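Local structure of transcriptional regulator, GntR family (Ralstonia eutropha, 3IHU) at residues 80-83 against 84-88; 206-209 against 210-214. The protein probably binds DNA and regulates transcription, as a GntR-family regulator that pairs a winged helix-turn-helix domain with an all-helical FCD domain. All coordinates share one frame; numbering follows the deposited sequence.

Contact 1: residues 80-83 against 84-88; sequences RRLS and LQETL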
ATOM      1  N   ARG A  80       1.694 -14.879  -4.165  1.00 19.35           N
ATOM      2  CA  ARG A  80       0.299 -15.273  -4.450  1.00 21.00           C
ATOM      3  C   ARG A  80      -0.280 -14.494  -5.648  1.00 20.97           C
ATOM      4  O   ARG A  80       0.149 -13.380  -5.937  1.00 20.34           O
ATOM      5  CB  ARG A  80      -0.572 -15.068  -3.198  1.00 21.82           C
ATOM      6  CG  ARG A  80      -0.262 -16.115  -2.119  1.00 25.79           C
ATOM      7  CD  ARG A  80      -1.289 -16.100  -0.951  1.00 29.56           C
ATOM      8  NE  ARG A  80      -2.593 -16.562  -1.400  1.00 31.73           N
ATOM      9  CZ  ARG A  80      -3.732 -15.900  -1.231  1.00 37.15           C
ATOM     10  NH1 ARG A  80      -3.762 -14.742  -0.562  1.00 39.13           N
ATOM     11  NH2 ARG A  80      -4.860 -16.415  -1.702  1.00 36.72           N
ATOM     12  N   ARG A  81      -1.212 -15.121  -6.352  1.00 21.48           N
ATOM     13  CA  ARG A  81      -2.148 -14.441  -7.238  1.00 22.46           C
ATOM     14  C   ARG A  81      -3.497 -14.652  -6.644  1.00 21.27           C
ATOM     15  O   ARG A  81      -3.775 -15.752  -6.205  1.00 21.66           O
ATOM     16  CB  ARG A  81      -2.214 -15.106  -8.616  1.00 23.71           C
ATOM     17  CG  ARG A  81      -1.045 -14.905  -9.515  1.00 27.97           C
ATOM     18  CD  ARG A  81      -1.454 -15.401 -10.939  1.00 32.80           C
ATOM     19  NE  ARG A  81      -0.350 -15.269 -11.908  1.00 36.43           N
ATOM     20  CZ  ARG A  81       0.531 -16.225 -12.207  1.00 38.29           C
ATOM     21  NH1 ARG A  81       0.468 -17.422 -11.639  1.00 40.15           N
ATOM     22  NH2 ARG A  81       1.487 -15.991 -13.092  1.00 38.78           N
ATOM     23  N   LEU A  82      -4.371 -13.659  -6.709  1.00 20.50           N
ATOM     24  CA  LEU A  82      -5.689 -13.756  -6.129  1.00 19.51           C
ATOM     25  C   LEU A  82      -6.737 -14.055  -7.174  1.00 18.49           C
ATOM     26  O   LEU A  82      -6.728 -13.522  -8.259  1.00 16.67           O
ATOM     27  CB  LEU A  82      -6.042 -12.434  -5.423  1.00 20.11           C
ATOM     28  CG  LEU A  82      -4.990 -11.943  -4.390  1.00 19.49           C
ATOM     29  CD1 LEU A  82      -5.449 -10.673  -3.675  1.00 20.61           C
ATOM     30  CD2 LEU A  82      -4.701 -12.994  -3.365  1.00 19.59           C
ATOM     31  N   SER A  83      -7.723 -14.852  -6.792  1.00 17.90           N
ATOM     32  CA  SER A  83      -8.931 -14.922  -7.559  1.00 16.57           C
ATOM     33  C   SER A  83      -9.698 -13.608  -7.477  1.00 15.94           C
ATOM     34  O   SER A  83      -9.456 -12.770  -6.625  1.00 13.54           O
ATOM     35  CB  SER A  83      -9.801 -16.057  -7.037  1.00 16.14           C
ATOM     36  OG  SER A  83     -10.289 -15.739  -5.743  1.00 12.80           O
ATOM     37  N   LEU A  84     -10.710 -13.477  -8.320  1.00 15.64           N
ATOM     38  CA  LEU A  84     -11.517 -12.287  -8.314  1.00 16.32           C
ATOM     39  C   LEU A  84     -12.198 -12.140  -6.965  1.00 16.47           C
ATOM     40  O   LEU A  84     -12.176 -11.055  -6.403  1.00 16.61           O
ATOM     41  CB  LEU A  84     -12.579 -12.284  -9.438  1.00 17.34           C
ATOM     42  CG  LEU A  84     -13.449 -11.002  -9.534  1.00 18.74           C
ATOM     43  CD1 LEU A  84     -12.610  -9.722  -9.530  1.00 20.96           C
ATOM     44  CD2 LEU A  84     -14.341 -11.048 -10.804  1.00 21.26           C
ATOM     45  N   GLN A  85     -12.767 -13.219  -6.442  1.00 16.54           N
ATOM     46  CA  GLN A  85     -13.492 -13.150  -5.165  1.00 17.36           C
ATOM     47  C   GLN A  85     -12.502 -12.758  -4.060  1.00 16.35           C
ATOM     48  O   GLN A  85     -12.856 -12.012  -3.150  1.00 15.70           O
ATOM     49  CB  GLN A  85     -14.114 -14.497  -4.800  1.00 18.24           C
ATOM     50  CG  GLN A  85     -14.912 -14.462  -3.499  1.00 22.05           C
ATOM     51  CD  GLN A  85     -16.032 -13.448  -3.580  1.00 27.46           C
ATOM     52  OE1 GLN A  85     -16.861 -13.520  -4.493  1.00 30.13           O
ATOM     53  NE2 GLN A  85     -16.017 -12.447  -2.681  1.00 28.39           N
ATOM     54  N   GLU A  86     -11.278 -13.277  -4.148  1.00 15.16           N
ATOM     55  CA  GLU A  86     -10.305 -13.010  -3.119  1.00 16.47           C
ATOM     56  C   GLU A  86      -9.914 -11.512  -3.180  1.00 16.24           C
ATOM     57  O   GLU A  86      -9.725 -10.883  -2.159  1.00 14.96           O
ATOM     58  CB  GLU A  86      -9.062 -13.874  -3.227  1.00 16.13           C
ATOM     59  CG  GLU A  86      -9.253 -15.346  -2.789  1.00 20.15           C
ATOM     60  CD  GLU A  86      -8.066 -16.246  -3.188  1.00 23.09           C
ATOM     61  OE1 GLU A  86      -7.330 -15.954  -4.171  1.00 22.84           O
ATOM     62  OE2 GLU A  86      -7.865 -17.267  -2.504  1.00 27.27           O
ATOM     63  N   THR A  87      -9.810 -10.976  -4.393  1.00 15.60           N
ATOM     64  CA  THR A  87      -9.535  -9.552  -4.575  1.00 14.88           C
ATOM     65  C   THR A  87     -10.657  -8.701  -3.999  1.00 14.35           C
ATOM     66  O   THR A  87     -10.426  -7.723  -3.280  1.00 15.11           O
ATOM     67  CB  THR A  87      -9.301  -9.260  -6.100  1.00 14.78           C
ATOM     68  OG1 THR A  87      -8.151  -9.995  -6.532  1.00 15.50           O
ATOM     69  CG2 THR A  87      -9.109  -7.796  -6.331  1.00 15.14           C
ATOM     70  N   LEU A  88     -11.886  -9.044  -4.321  1.00 14.96           N
ATOM     71  CA  LEU A  88     -13.016  -8.292  -3.819  1.00 15.94           C
ATOM     72  C   LEU A  88     -13.065  -8.319  -2.271  1.00 16.46           C
ATOM     73  O   LEU A  88     -13.421  -7.332  -1.632  1.00 14.66           O
ATOM     74  CB  LEU A  88     -14.308  -8.814  -4.395  1.00 15.22           C
ATOM     75  CG  LEU A  88     -14.487  -8.566  -5.910  1.00 17.11           C
ATOM     76  CD1 LEU A  88     -15.727  -9.326  -6.426  1.00 17.50           C
ATOM     77  CD2 LEU A  88     -14.569  -7.044  -6.190  1.00 17.38           C
TER
HETATM   78  O   HOH W   1      -8.121 -11.378  -9.150  1.00 26.17           O

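Contact 2: residues 206-209 against 210-214; sequences AAHV and KNVRG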
ATOM      1  N   ALA A 206     -12.730   5.791   2.041  1.00 17.62           N
ATOM      2  CA  ALA A 206     -13.475   4.642   1.511  1.00 17.99           C
ATOM      3  C   ALA A 206     -13.789   4.835   0.021  1.00 18.48           C
ATOM      4  O   ALA A 206     -13.679   3.903  -0.786  1.00 19.02           O
ATOM      5  CB  ALA A 206     -14.719   4.400   2.309  1.00 17.91           C
ATOM      6  N   ALA A 207     -14.095   6.070  -0.361  1.00 18.38           N
ATOM      7  CA  ALA A 207     -14.345   6.404  -1.761  1.00 17.46           C
ATOM      8  C   ALA A 207     -13.227   5.921  -2.656  1.00 17.10           C
ATOM      9  O   ALA A 207     -13.480   5.425  -3.754  1.00 17.93           O
ATOM     10  CB  ALA A 207     -14.561   7.988  -1.963  1.00 17.53           C
ATOM     11  N   HIS A 208     -11.987   6.093  -2.235  1.00 16.82           N
ATOM     12  CA  HIS A 208     -10.867   5.728  -3.088  1.00 16.39           C
ATOM     13  C   HIS A 208     -10.989   4.220  -3.426  1.00 16.86           C
ATOM     14  O   HIS A 208     -10.910   3.804  -4.585  1.00 17.34           O
ATOM     15  CB  HIS A 208      -9.541   5.978  -2.361  1.00 17.37           C
ATOM     16  CG  HIS A 208      -8.354   5.367  -3.048  1.00 16.68           C
ATOM     17  ND1 HIS A 208      -8.135   5.491  -4.398  1.00 21.43           N
ATOM     18  CD2 HIS A 208      -7.373   4.563  -2.581  1.00 21.46           C
ATOM     19  CE1 HIS A 208      -7.026   4.846  -4.725  1.00 20.26           C
ATOM     20  NE2 HIS A 208      -6.556   4.261  -3.640  1.00 21.19           N
ATOM     21  N   VAL A 209     -11.164   3.399  -2.403  1.00 15.82           N
ATOM     22  CA  VAL A 209     -11.220   1.931  -2.618  1.00 15.48           C
ATOM     23  C   VAL A 209     -12.425   1.526  -3.444  1.00 15.49           C
ATOM     24  O   VAL A 209     -12.320   0.642  -4.285  1.00 16.54           O
ATOM     25  CB  VAL A 209     -11.114   1.169  -1.311  1.00 14.06           C
ATOM     26  CG1 VAL A 209     -11.156  -0.382  -1.556  1.00 14.70           C
ATOM     27  CG2 VAL A 209      -9.827   1.595  -0.593  1.00 13.74           C
ATOM     28  N   LYS A 210     -13.557   2.162  -3.216  1.00 16.59           N
ATOM     29  CA  LYS A 210     -14.723   1.957  -4.079  1.00 18.21           C
ATOM     30  C   LYS A 210     -14.403   2.214  -5.561  1.00 17.47           C
ATOM     31  O   LYS A 210     -14.850   1.480  -6.448  1.00 16.67           O
ATOM     32  CB  LYS A 210     -15.861   2.890  -3.636  1.00 19.48           C
ATOM     33  CG  LYS A 210     -16.531   2.609  -2.315  1.00 22.15           C
ATOM     34  CD  LYS A 210     -17.640   3.709  -2.101  1.00 25.15           C
ATOM     35  CE  LYS A 210     -18.147   3.722  -0.705  1.00 25.65           C
ATOM     36  NZ  LYS A 210     -18.767   2.425  -0.481  1.00 28.22           N
ATOM     37  N   ASN A 211     -13.595   3.233  -5.836  1.00 17.92           N
ATOM     38  CA  ASN A 211     -13.170   3.511  -7.235  1.00 18.91           C
ATOM     39  C   ASN A 211     -12.284   2.460  -7.787  1.00 18.76           C
ATOM     40  O   ASN A 211     -12.481   2.052  -8.925  1.00 19.06           O
ATOM     41  CB  ASN A 211     -12.460   4.877  -7.382  1.00 18.87           C
ATOM     42  CG  ASN A 211     -13.407   6.041  -7.205  1.00 21.86           C
ATOM     43  OD1 ASN A 211     -14.619   5.879  -7.318  1.00 25.19           O
ATOM     44  ND2 ASN A 211     -12.864   7.227  -6.913  1.00 25.01           N
ATOM     45  N   VAL A 212     -11.315   1.988  -6.988  1.00 17.78           N
ATOM     46  CA  VAL A 212     -10.496   0.870  -7.395  1.00 17.77           C
ATOM     47  C   VAL A 212     -11.352  -0.392  -7.705  1.00 16.90           C
ATOM     48  O   VAL A 212     -11.197  -0.998  -8.759  1.00 15.69           O
ATOM     49  CB  VAL A 212      -9.384   0.583  -6.369  1.00 18.93           C
ATOM     50  CG1 VAL A 212      -8.594  -0.659  -6.732  1.00 17.92           C
ATOM     51  CG2 VAL A 212      -8.499   1.827  -6.199  1.00 16.30           C
ATOM     52  N   ARG A 213     -12.285  -0.738  -6.824  1.00 16.34           N
ATOM     53  CA  ARG A 213     -13.171  -1.890  -7.047  1.00 17.01           C
ATOM     54  C   ARG A 213     -13.974  -1.733  -8.351  1.00 17.30           C
ATOM     55  O   ARG A 213     -14.000  -2.632  -9.173  1.00 18.12           O
ATOM     56  CB  ARG A 213     -14.160  -2.061  -5.894  1.00 17.00           C
ATOM     57  CG  ARG A 213     -15.092  -3.303  -6.072  1.00 18.71           C
ATOM     58  CD  ARG A 213     -16.258  -3.290  -5.112  1.00 20.66           C
ATOM     59  NE  ARG A 213     -15.729  -3.463  -3.789  1.00 24.02           N
ATOM     60  CZ  ARG A 213     -15.603  -2.530  -2.846  1.00 29.13           C
ATOM     61  NH1 ARG A 213     -16.037  -1.276  -3.024  1.00 29.63           N
ATOM     62  NH2 ARG A 213     -15.023  -2.865  -1.675  1.00 27.32           N
ATOM     63  N   GLY A 214     -14.602  -0.589  -8.527  1.00 17.18           N
ATOM     64  CA  GLY A 214     -15.268  -0.238  -9.771  1.00 18.41           C
ATOM     65  C   GLY A 214     -14.412  -0.421 -11.010  1.00 18.55           C
ATOM     66  O   GLY A 214     -14.847  -1.044 -11.969  1.00 19.42           O
TER

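Contact 1: residues 80-83 against 84-88
A capping box closes the N-terminus of helix 84-105, with Ser83 as the N-cap and Glu86 three residues on as its partner. Ser83 OG accepts from Glu86 N at 3.1 Å, a somewhat bent bond, while Ser83 N gives its hydrogen back to Glu86 OE1 at 2.9 Å and 163°. That N-H meets OE1 on the anti side of the carboxylate, 26° out of its plane. The serine can do this because OG stands between its own backbone N and carbonyl carbon (chi1 69°), leaning over the first turn; there it also packs against Glu86 CG at 3.2 Å. Ser83 O starts the regular helical pattern by taking Thr87 N.

The second oxygen of the same carboxylate turns to Arg80, six residues back. Glu86 OE2 forms a salt bridge with Arg80 NH2 at 3.2 Å, lying in the guanidinium plane at its edge, with the two flat groups nearly perpendicular. Arg80 comes back to it through a bend at chi3, and its NH1 is held by the carbonyl of Gly67. The box sits where the winged helix-turn-helix domain, whose last strand is 77-79, runs through a short linker into the first helix of the FCD domain, and the salt bridge ties that helix start to the linker.

Leu82 lies across the cap, its CB 3.4 Å from Thr87 OG1, and its side chain goes on to Ile168 and Val169 of helix 167-172. A water donates to Leu82 O at 2.7 Å and is also hydrogen-bonded to Thr87 OG1, 3.0 Å away; Leu82 O has a second donor in Gln172 NE2.

Contact 2: residues 206-209 against 210-214
Lys210 lies over Ala206, one turn earlier on helix 198-219, the last helix of the FCD domain's helical bundle. Its CB rests 3.5 Å from Ala207 O. CG, anti to the carbonyl carbon (chi1 -69°), is thrown back along the helix to stand 3.5 Å from Ala206 O, the same oxygen that takes Lys210 N in a nearly straight bond of 174°. CD is already drawing off from Ala206 O at 4.2 Å, and past CE a bend at chi4 turns NZ to Glu95 of helix 84-105, where it makes a salt bridge with one carboxylate oxygen while Arg213 NH2 pairs with the other. Arg213 comes to this shared partner from the next turn, and Lys210 CG lies at the edge of its guanidinium, in the plane of that group. The backbone of Arg213 is fixed by its own helical bond, N to Val209 O at 2.9 Å, and its CB packs against that same oxygen.

Round the helix, His208 ND1 and Asn211 ND2 both donate to Asp185 OD2 on helix 179-195. Asn211 CB sits against His208 O at 3.4 Å, and its CG lies 3.5 Å from Ala207 O, beyond the oxygen. Val212 N donates to His208 O, which sets the valine one turn on from the histidine. There Val212 brings one methyl to the ring: CG2 approaches obliquely, 3.7 Å from His208 CE1 and 3.5 Å from His208 O.

Overall arrangement
Contact 1 comes first along the chain and contact 2 near its end, yet their centres are only about 16 Å apart, because helix 84-105 and helix 198-219 pack together. They touch directly where Leu88, at the end of contact 1, puts CD2 3.8 Å from Arg213 CG of contact 2; Leu88 also meets Leu217 farther along helix 198-219. Two turns on from Leu88, the two helices meet again at Glu95. The 80-88 segment leads from the winged helix-turn-helix domain into helix 84-105, which packs against helix 198-219 along contact 2, while another side of 206-214 faces helix 179-195.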